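Side-chain contacts in DNA polymerase III, beta subunit (PDB 3T0P), which probably tethers DNA polymerase to its template as a ring-shaped head-to-tail dimer that encircles DNA and makes replication processive: residues Y118-E123 with N221-F226; L265-R270 with E305-D310. All coordinates share one frame; numbering follows the deposited sequence.

Contact 1 (Y118-E123 with N221-F226); sequences YIPYVE and NNHIVF
The imidazole of His223 has CG2 of Val122 over one face, 4.0 Å from His223 CG, while Pro120 comes in obliquely, its CG 4.0 Å from His223 CE1. The contact belongs to the seam between two domains of a beta sliding clamp: residues 118-123 form part of the linker that leaves the N-terminal domain, and His223 begins a strand of the central domain. No hydrogen bond crosses between the segments, and the fit is purely van der Waals. Val122 carries most of it. CG1 stands anti to the backbone N (chi1 -177°) and rests between the two strand residues whose CB points to the linker, 3.9 Å from His223 CB and equally far from Val225 CG2. CG2, the other branch, reaches both CB and CG of His223. Val122 also touches Thr220 and Val234, so its buried side chain is wedged against three adjacent strands of the sheet. Pro120, by contrast, is exposed, and an acetate ion lies near its ring. The CB of His223 points to the linker, and CG, anti to the carbonyl carbon (chi1 -62°), sets the ring where Val122 CG2 lies over its face. At the other end of the patch Val225 and Val122 run alongside each other pointing opposite ways, with Val225 CG2 3.9 Å from Val122 CB.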
loop_
_atom_site.group_PDB
_atom_site.type_symbol
_atom_site.label_atom_id
_atom_site.label_comp_id
_atom_site.label_asym_id
_atom_site.label_seq_id
_atom_site.Cartn_x
_atom_site.Cartn_y
_atom_site.Cartn_z
ATOM N N TYR B 118 30.794 8.838 13.025
ATOM C CA TYR B 118 31.162 7.713 12.170
ATOM C C TYR B 118 30.933 6.389 12.834
ATOM O O TYR B 118 30.980 6.294 14.068
ATOM C CB TYR B 118 32.639 7.804 11.795
ATOM C CG TYR B 118 32.931 8.720 10.638
ATOM C CD1 TYR B 118 32.862 10.107 10.786
ATOM C CD2 TYR B 118 33.360 8.213 9.417
ATOM C CE1 TYR B 118 33.157 10.960 9.730
ATOM C CE2 TYR B 118 33.684 9.058 8.363
ATOM C CZ TYR B 118 33.594 10.434 8.530
ATOM O OH TYR B 118 33.896 11.287 7.499
ATOM N N ILE B 119 30.712 5.349 12.012
ATOM C CA ILE B 119 30.544 3.994 12.514
ATOM C C ILE B 119 31.866 3.618 13.183
ATOM O O ILE B 119 32.919 3.835 12.567
ATOM C CB ILE B 119 30.151 3.041 11.371
ATOM C CG1 ILE B 119 28.721 3.369 10.831
ATOM C CG2 ILE B 119 30.303 1.581 11.809
ATOM C CD1 ILE B 119 28.410 2.797 9.472
ATOM N N PRO B 120 31.863 3.154 14.457
ATOM C CA PRO B 120 33.142 2.827 15.107
ATOM C C PRO B 120 33.855 1.653 14.445
ATOM O O PRO B 120 33.221 0.834 13.767
ATOM C CB PRO B 120 32.723 2.456 16.531
ATOM C CG PRO B 120 31.314 1.981 16.392
ATOM C CD PRO B 120 30.721 2.866 15.350
ATOM N N TYR B 121 35.174 1.577 14.646
ATOM C CA TYR B 121 35.956 0.441 14.205
ATOM C C TYR B 121 35.568 -0.746 15.097
ATOM O O TYR B 121 35.429 -0.588 16.319
ATOM C CB TYR B 121 37.468 0.738 14.307
ATOM C CG TYR B 121 38.328 -0.507 14.250
ATOM C CD1 TYR B 121 38.645 -1.106 13.033
ATOM C CD2 TYR B 121 38.776 -1.120 15.416
ATOM C CE1 TYR B 121 39.404 -2.274 12.977
ATOM C CE2 TYR B 121 39.541 -2.286 15.373
ATOM C CZ TYR B 121 39.864 -2.852 14.149
ATOM O OH TYR B 121 40.619 -4.001 14.101
ATOM N N VAL B 122 35.352 -1.914 14.484
ATOM C CA VAL B 122 34.985 -3.132 15.210
ATOM C C VAL B 122 35.975 -4.199 14.782
ATOM O O VAL B 122 36.089 -4.481 13.580
ATOM C CB VAL B 122 33.503 -3.583 15.007
ATOM C CG1 VAL B 122 33.180 -4.813 15.853
ATOM C CG2 VAL B 122 32.523 -2.459 15.319
ATOM N N GLU B 123 36.699 -4.773 15.750
ATOM C CA GLU B 123 37.671 -5.817 15.448
ATOM C C GLU B 123 36.955 -7.059 14.922
ATOM O O GLU B 123 35.967 -7.502 15.501
ATOM C CB GLU B 123 38.565 -6.153 16.647
ATOM C CG GLU B 123 39.853 -6.828 16.195
ATOM C CD GLU B 123 40.920 -7.042 17.249
ATOM O OE1 GLU B 123 41.664 -6.078 17.542
ATOM O OE2 GLU B 123 41.066 -8.193 17.720
ATOM N N ASN B 221 32.060 -8.328 21.091
ATOM C CA ASN B 221 31.746 -7.921 22.467
ATOM C C ASN B 221 30.483 -7.072 22.624
ATOM O O ASN B 221 29.525 -7.500 23.256
ATOM C CB ASN B 221 32.945 -7.158 23.088
ATOM C CG ASN B 221 34.308 -7.788 22.853
ATOM O OD1 ASN B 221 34.560 -8.951 23.204
ATOM N ND2 ASN B 221 35.219 -7.023 22.252
ATOM N N ASN B 222 30.538 -5.841 22.145
ATOM C CA ASN B 222 29.498 -4.835 22.280
ATOM C C ASN B 222 28.827 -4.561 20.951
ATOM O O ASN B 222 27.900 -3.749 20.898
ATOM C CB ASN B 222 30.135 -3.531 22.807
ATOM C CG ASN B 222 31.296 -3.740 23.751
ATOM O OD1 ASN B 222 32.465 -3.545 23.386
ATOM N ND2 ASN B 222 31.001 -4.186 24.968
ATOM N N HIS B 223 29.323 -5.206 19.868
ATOM C CA HIS B 223 28.850 -4.987 18.508
ATOM C C HIS B 223 28.640 -6.262 17.696
ATOM O O HIS B 223 29.261 -7.297 17.942
ATOM C CB HIS B 223 29.849 -4.096 17.757
ATOM C CG HIS B 223 29.996 -2.735 18.363
ATOM N ND1 HIS B 223 29.151 -1.699 18.017
ATOM C CD2 HIS B 223 30.842 -2.303 19.322
ATOM C CE1 HIS B 223 29.528 -0.665 18.753
ATOM N NE2 HIS B 223 30.539 -0.986 19.553
ATOM N N ILE B 224 27.729 -6.164 16.727
ATOM C CA ILE B 224 27.465 -7.188 15.728
ATOM C C ILE B 224 27.646 -6.493 14.375
ATOM O O ILE B 224 27.207 -5.358 14.210
ATOM C CB ILE B 224 26.116 -7.920 15.878
ATOM C CG1 ILE B 224 26.014 -9.093 14.860
ATOM C CG2 ILE B 224 24.903 -6.955 15.801
ATOM C CD1 ILE B 224 24.947 -10.195 15.243
ATOM N N VAL B 225 28.339 -7.152 13.445
ATOM C CA VAL B 225 28.617 -6.661 12.093
ATOM C C VAL B 225 28.090 -7.691 11.089
ATOM O O VAL B 225 28.329 -8.883 11.239
ATOM C CB VAL B 225 30.138 -6.370 11.895
ATOM C CG1 VAL B 225 30.450 -5.900 10.470
ATOM C CG2 VAL B 225 30.659 -5.370 12.935
ATOM N N PHE B 226 27.336 -7.218 10.097
ATOM C CA PHE B 226 26.806 -7.991 8.984
ATOM C C PHE B 226 27.417 -7.460 7.712
ATOM O O PHE B 226 27.326 -6.265 7.473
ATOM C CB PHE B 226 25.270 -7.863 8.888
ATOM C CG PHE B 226 24.497 -8.293 10.099
ATOM C CD1 PHE B 226 24.252 -7.402 11.141
ATOM C CD2 PHE B 226 23.953 -9.569 10.176
ATOM C CE1 PHE B 226 23.520 -7.801 12.258
ATOM C CE2 PHE B 226 23.218 -9.957 11.286
ATOM C CZ PHE B 226 23.017 -9.074 12.324
#

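Contact 2 (L265-R270 with E305-D310); sequences LDCIDR and EDIDID
Glu305 reaches from its strand to Cys267 and Arg270 on the helix. Its CB lies 3.7 Å from Cys267 SG; CG, anti to the backbone N (chi1 -173°), passes the same sulfur at 3.8 Å, and the extended chain then brings CD within 3.5 Å of Cys267 CB. At the tip the carboxylate meets Arg270 side-on in a two-bond salt bridge. OE1 accepts from Arg270 NE at 2.9 Å, almost straight at 165°, and OE2 takes Arg270 NH2 at 2.8 Å through its syn lone pair. Guanidinium and carboxylate are tilted only 26° from each other, and Asp266 O sits over one guanidinium face. Were Arg270 replaced by an alanine, the buried Glu305 carboxylate is likely to be left without its countercharge. Further along the strand, Ile307 CD1 packs 3.8 Å from Cys267 CB. The 265-270 part of helix 261-272 runs nearly antiparallel to strand 305-308, while Ile268 faces helix 322-329. The site borders the clamp's dimer interface: Arg270 NH1 bonds to Lys81 O of the second subunit, and Glu305 pairs in an antiparallel ladder with a strand of that subunit, continuing the sheet across the ring joint.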
loop_
_atom_site.group_PDB
_atom_site.type_symbol
_atom_site.label_atom_id
_atom_site.label_comp_id
_atom_site.label_asym_id
_atom_site.label_seq_id
_atom_site.Cartn_x
_atom_site.Cartn_y
_atom_site.Cartn_z
ATOM N N LEU B 265 -4.770 -21.953 10.881
ATOM C CA LEU B 265 -4.508 -20.549 10.536
ATOM C C LEU B 265 -5.756 -19.880 9.930
ATOM O O LEU B 265 -6.165 -18.804 10.414
ATOM C CB LEU B 265 -3.304 -20.434 9.558
ATOM C CG LEU B 265 -2.966 -19.019 9.034
ATOM C CD1 LEU B 265 -2.814 -17.995 10.205
ATOM C CD2 LEU B 265 -1.722 -19.048 8.174
ATOM N N ASP B 266 -6.385 -20.515 8.926
ATOM C CA ASP B 266 -7.593 -19.897 8.300
ATOM C C ASP B 266 -8.753 -19.715 9.288
ATOM O O ASP B 266 -9.456 -18.707 9.234
ATOM C CB ASP B 266 -8.065 -20.704 7.097
ATOM C CG ASP B 266 -7.145 -20.562 5.889
ATOM O OD1 ASP B 266 -6.185 -19.728 5.952
ATOM O OD2 ASP B 266 -7.350 -21.308 4.894
ATOM N N CYS B 267 -8.919 -20.662 10.212
ATOM C CA CYS B 267 -9.989 -20.579 11.170
ATOM C C CYS B 267 -9.764 -19.458 12.196
ATOM O O CYS B 267 -10.699 -18.739 12.518
ATOM C CB CYS B 267 -10.171 -21.916 11.872
ATOM S SG CYS B 267 -11.202 -21.793 13.346
ATOM N N ILE B 268 -8.542 -19.351 12.752
ATOM C CA ILE B 268 -8.213 -18.333 13.744
ATOM C C ILE B 268 -8.290 -16.946 13.082
ATOM O O ILE B 268 -8.792 -15.990 13.685
ATOM C CB ILE B 268 -6.848 -18.605 14.419
ATOM C CG1 ILE B 268 -6.867 -20.008 15.077
ATOM C CG2 ILE B 268 -6.565 -17.519 15.461
ATOM C CD1 ILE B 268 -5.607 -20.439 15.873
ATOM N N ASP B 269 -7.869 -16.860 11.826
ATOM C CA ASP B 269 -7.943 -15.613 11.077
ATOM C C ASP B 269 -9.431 -15.205 10.879
ATOM O O ASP B 269 -9.762 -14.043 11.094
ATOM C CB ASP B 269 -7.193 -15.775 9.754
ATOM C CG ASP B 269 -7.153 -14.545 8.871
ATOM O OD1 ASP B 269 -6.734 -13.466 9.369
ATOM O OD2 ASP B 269 -7.475 -14.675 7.665
ATOM N N ARG B 270 -10.321 -16.159 10.559
ATOM C CA ARG B 270 -11.777 -15.913 10.415
ATOM C C ARG B 270 -12.355 -15.333 11.703
ATOM O O ARG B 270 -13.091 -14.373 11.664
ATOM C CB ARG B 270 -12.540 -17.221 10.117
ATOM C CG ARG B 270 -12.624 -17.545 8.669
ATOM C CD ARG B 270 -13.594 -18.689 8.398
ATOM N NE ARG B 270 -12.984 -19.997 8.618
ATOM C CZ ARG B 270 -12.165 -20.611 7.766
ATOM N NH1 ARG B 270 -11.815 -20.025 6.631
ATOM N NH2 ARG B 270 -11.675 -21.808 8.057
ATOM N N GLU B 305 -16.467 -23.166 14.802
ATOM C CA GLU B 305 -15.807 -23.934 13.743
ATOM C C GLU B 305 -15.241 -25.240 14.290
ATOM O O GLU B 305 -14.664 -25.240 15.368
ATOM C CB GLU B 305 -14.657 -23.114 13.091
ATOM C CG GLU B 305 -14.073 -23.817 11.871
ATOM C CD GLU B 305 -13.296 -22.992 10.857
ATOM O OE1 GLU B 305 -13.357 -21.738 10.917
ATOM O OE2 GLU B 305 -12.606 -23.611 10.011
ATOM N N ASP B 306 -15.332 -26.321 13.501
ATOM C CA ASP B 306 -14.779 -27.634 13.841
ATOM C C ASP B 306 -13.639 -27.981 12.896
ATOM O O ASP B 306 -13.764 -27.799 11.703
ATOM C CB ASP B 306 -15.864 -28.734 13.805
ATOM C CG ASP B 306 -16.965 -28.591 14.841
ATOM O OD1 ASP B 306 -16.643 -28.504 16.048
ATOM O OD2 ASP B 306 -18.151 -28.614 14.451
ATOM N N ILE B 307 -12.523 -28.462 13.429
ATOM C CA ILE B 307 -11.379 -28.896 12.631
ATOM C C ILE B 307 -11.064 -30.329 13.033
ATOM O O ILE B 307 -10.985 -30.627 14.225
ATOM C CB ILE B 307 -10.133 -27.967 12.776
ATOM C CG1 ILE B 307 -10.490 -26.479 12.527
ATOM C CG2 ILE B 307 -8.981 -28.422 11.843
ATOM C CD1 ILE B 307 -9.278 -25.495 12.713
ATOM N N ASP B 308 -10.884 -31.214 12.039
ATOM C CA ASP B 308 -10.471 -32.603 12.255
ATOM C C ASP B 308 -9.035 -32.633 12.782
ATOM O O ASP B 308 -8.168 -31.964 12.225
ATOM C CB ASP B 308 -10.543 -33.398 10.937
ATOM C CG ASP B 308 -11.919 -33.681 10.380
ATOM O OD1 ASP B 308 -12.923 -33.402 11.083
ATOM O OD2 ASP B 308 -11.999 -34.211 9.251
ATOM N N ILE B 309 -8.785 -33.382 13.859
ATOM C CA ILE B 309 -7.438 -33.500 14.448
ATOM C C ILE B 309 -7.157 -34.950 14.803
ATOM O O ILE B 309 -8.071 -35.785 14.826
ATOM C CB ILE B 309 -7.261 -32.596 15.721
ATOM C CG1 ILE B 309 -8.187 -33.042 16.868
ATOM C CG2 ILE B 309 -7.417 -31.099 15.391
ATOM C CD1 ILE B 309 -7.922 -32.439 18.175
ATOM N N ASP B 310 -5.900 -35.221 15.153
ATOM C CA ASP B 310 -5.460 -36.481 15.739
ATOM C C ASP B 310 -4.957 -36.094 17.124
ATOM O O ASP B 310 -3.979 -35.359 17.231
ATOM C CB ASP B 310 -4.414 -37.218 14.880
#

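Overall arrangement
From the N terminus the chain first builds the N-terminal domain, then enters the linker at 118-123. It runs through much of the central domain before strand 223-228 returns to that linker, so contact 1 closes a long loop and ties two successive domains together. Contact 2 opens only later, on helix 261-272, and closes a shorter loop with strand 302-308 inside the C-terminal domain. The two loops follow in series, neither nesting nor crossing. The centres of contact 1 and contact 2 lie about 46 Å apart, on opposite sides of the chain's centre. Contact 1 serves a joint within one subunit, whereas contact 2 stands beside the joint between subunits.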